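Local atomic coordinates of putative PLP-dependent aminotransferase (Bacillus cereus ATCC 10987, PDB entry 3JU7), a protein that probably works as a pyridoxal phosphate-dependent aminotransferase of the DegT/DnrJ/EryC1 family. Residues 94-99 and 327-332. Sequence-based numbering, arbitrary orientation.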
loop_
_atom_site.group_PDB
_atom_site.type_symbol
_atom_site.label_atom_id
_atom_site.label_comp_id
_atom_site.label_asym_id
_atom_site.label_seq_id
_atom_site.Cartn_x
_atom_site.Cartn_y
_atom_site.Cartn_z
ATOM N N ALA A 94 10.651 0.875 -6.701
ATOM C CA ALA A 94 9.684 -0.108 -7.172
ATOM C C ALA A 94 10.427 -1.291 -7.836
ATOM O O ALA A 94 10.078 -2.450 -7.579
ATOM C CB ALA A 94 8.705 0.524 -8.102
ATOM N N ALA A 95 11.493 -1.002 -8.611
ATOM C CA ALA A 95 12.218 -2.044 -9.347
ATOM C C ALA A 95 12.993 -2.964 -8.387
ATOM O O ALA A 95 13.001 -4.201 -8.537
ATOM C CB ALA A 95 13.184 -1.437 -10.405
ATOM N N ILE A 96 13.643 -2.333 -7.419
ATOM C CA ILE A 96 14.455 -3.017 -6.440
ATOM C C ILE A 96 13.575 -3.987 -5.617
ATOM O O ILE A 96 14.005 -5.080 -5.325
ATOM C CB ILE A 96 15.164 -1.993 -5.488
ATOM C CG1 ILE A 96 16.173 -1.162 -6.254
ATOM C CG2 ILE A 96 15.843 -2.701 -4.364
ATOM C CD1 ILE A 96 16.761 0.045 -5.461
ATOM N N TRP A 97 12.349 -3.584 -5.274
ATOM C CA TRP A 97 11.430 -4.467 -4.554
ATOM C C TRP A 97 11.003 -5.670 -5.425
ATOM O O TRP A 97 10.661 -6.728 -4.894
ATOM C CB TRP A 97 10.179 -3.714 -4.075
ATOM C CG TRP A 97 10.288 -3.011 -2.763
ATOM C CD1 TRP A 97 10.535 -1.679 -2.570
ATOM C CD2 TRP A 97 10.099 -3.572 -1.451
ATOM N NE1 TRP A 97 10.530 -1.385 -1.228
ATOM C CE2 TRP A 97 10.263 -2.523 -0.518
ATOM C CE3 TRP A 97 9.799 -4.842 -0.979
ATOM C CZ2 TRP A 97 10.162 -2.716 0.859
ATOM C CZ3 TRP A 97 9.671 -5.031 0.394
ATOM C CH2 TRP A 97 9.867 -3.975 1.297
ATOM N N CYS A 98 10.999 -5.506 -6.754
ATOM C CA CYS A 98 10.725 -6.628 -7.663
ATOM C C CYS A 98 11.954 -7.462 -7.932
ATOM O O CYS A 98 11.960 -8.335 -8.788
ATOM C CB CYS A 98 10.154 -6.122 -8.955
ATOM S SG CYS A 98 8.489 -5.418 -8.748
ATOM N N GLY A 99 13.033 -7.166 -7.232
ATOM C CA GLY A 99 14.250 -7.919 -7.398
ATOM C C GLY A 99 15.092 -7.508 -8.584
ATOM O O GLY A 99 15.943 -8.252 -8.993
ATOM N N VAL A 327 22.022 8.581 -2.169
ATOM C CA VAL A 327 22.778 7.541 -1.476
ATOM C C VAL A 327 22.367 6.144 -1.904
ATOM O O VAL A 327 23.202 5.311 -2.243
ATOM C CB VAL A 327 22.638 7.708 0.055
ATOM C CG1 VAL A 327 23.124 6.441 0.823
ATOM C CG2 VAL A 327 23.378 8.973 0.498
ATOM N N LEU A 328 21.076 5.855 -1.942
ATOM C CA LEU A 328 20.694 4.449 -2.138
ATOM C C LEU A 328 21.026 3.914 -3.515
ATOM O O LEU A 328 21.190 2.733 -3.686
ATOM C CB LEU A 328 19.219 4.227 -1.854
ATOM C CG LEU A 328 18.859 2.792 -1.509
ATOM C CD1 LEU A 328 19.309 2.465 -0.087
ATOM C CD2 LEU A 328 17.324 2.586 -1.693
ATOM N N PHE A 329 21.125 4.775 -4.514
ATOM C CA PHE A 329 21.221 4.322 -5.889
ATOM C C PHE A 329 22.553 4.587 -6.564
ATOM O O PHE A 329 22.681 4.390 -7.757
ATOM C CB PHE A 329 20.135 5.026 -6.697
ATOM C CG PHE A 329 18.784 5.004 -6.054
ATOM C CD1 PHE A 329 18.084 3.815 -5.960
ATOM C CD2 PHE A 329 18.213 6.162 -5.561
ATOM C CE1 PHE A 329 16.852 3.785 -5.418
ATOM C CE2 PHE A 329 16.943 6.150 -5.007
ATOM C CZ PHE A 329 16.270 4.956 -4.890
ATOM N N ARG A 330 23.538 5.056 -5.819
ATOM C CA ARG A 330 24.816 5.505 -6.404
ATOM C C ARG A 330 25.578 4.440 -7.131
ATOM O O ARG A 330 26.369 4.742 -7.969
ATOM C CB ARG A 330 25.797 5.896 -5.307
ATOM C CG ARG A 330 25.577 7.197 -4.678
ATOM C CD ARG A 330 26.396 7.184 -3.399
ATOM N NE ARG A 330 26.457 8.471 -2.702
ATOM C CZ ARG A 330 26.892 8.594 -1.447
ATOM N NH1 ARG A 330 27.306 7.519 -0.750
ATOM N NH2 ARG A 330 26.923 9.791 -0.880
ATOM N N ASN A 331 25.447 3.203 -6.695
ATOM C CA ASN A 331 26.250 2.153 -7.246
ATOM C C ASN A 331 25.567 1.330 -8.327
ATOM O O ASN A 331 26.154 0.404 -8.788
ATOM C CB ASN A 331 26.756 1.269 -6.109
ATOM C CG ASN A 331 27.735 2.021 -5.194
ATOM O OD1 ASN A 331 28.297 3.054 -5.570
ATOM N ND2 ASN A 331 27.922 1.510 -3.988
ATOM N N TYR A 332 24.350 1.681 -8.743
ATOM C CA TYR A 332 23.728 0.969 -9.838
ATOM C C TYR A 332 24.350 1.408 -11.154
ATOM O O TYR A 332 24.783 2.555 -11.299
ATOM C CB TYR A 332 22.227 1.197 -9.869
ATOM C CG TYR A 332 21.538 0.483 -8.737
ATOM C CD1 TYR A 332 21.528 -0.908 -8.680
ATOM C CD2 TYR A 332 20.898 1.183 -7.721
ATOM C CE1 TYR A 332 20.915 -1.566 -7.656
ATOM C CE2 TYR A 332 20.275 0.511 -6.682
ATOM C CZ TYR A 332 20.291 -0.859 -6.661
ATOM O OH TYR A 332 19.700 -1.569 -5.637
#
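The carbonyl O of I96 is held by G99 N at 3.0 Å as helix 90-97 ends, and the side chain of the same isoleucine makes the contact with F329 and Y332. G99, with its positive phi of 82°, is the C-prime residue of a Schellman motif, so I96 sits in the last turn of the helix. Its CG1 lies anti to the carbonyl carbon (chi1 -66°), and the nearly extended second torsion carries CD1 outward to the two rings. That methyl meets F329 at the ring edge, close to the ring plane, with CD1 3.7 Å from CE1. On Y332 it lies obliquely to the ring, with I96 CD1 3.7 Å from CE2 and 3.4 Å from OH. I96 CG1 also comes within 3.6 Å of Y332 OH, so the phenol oxygen rests against the hydrocarbon end of the isoleucine. A type I turn from F329 to Y332, with a weak hydrogen bond from Y332 N to F329 O at 3.3 Å, brings the two rings to the same methyl. One face of the F329 ring is covered by L328 CB, 4.1 Å above its centre. This is a small, mostly apolar contact, burying 129 Å² away from the predicted cofactor lysine. It ties the end of helix 90-97 to the loop between helices 301-309 and 338-346. M229 and C226 of the second subunit lie against I96 and F329, respectively, which places the contact beside the dimer partner. Within the chain, F329 packs on P92 and L93 of helix 90-97 and on F104 of strand 101-105, whose P102 touches both I96 and Y332.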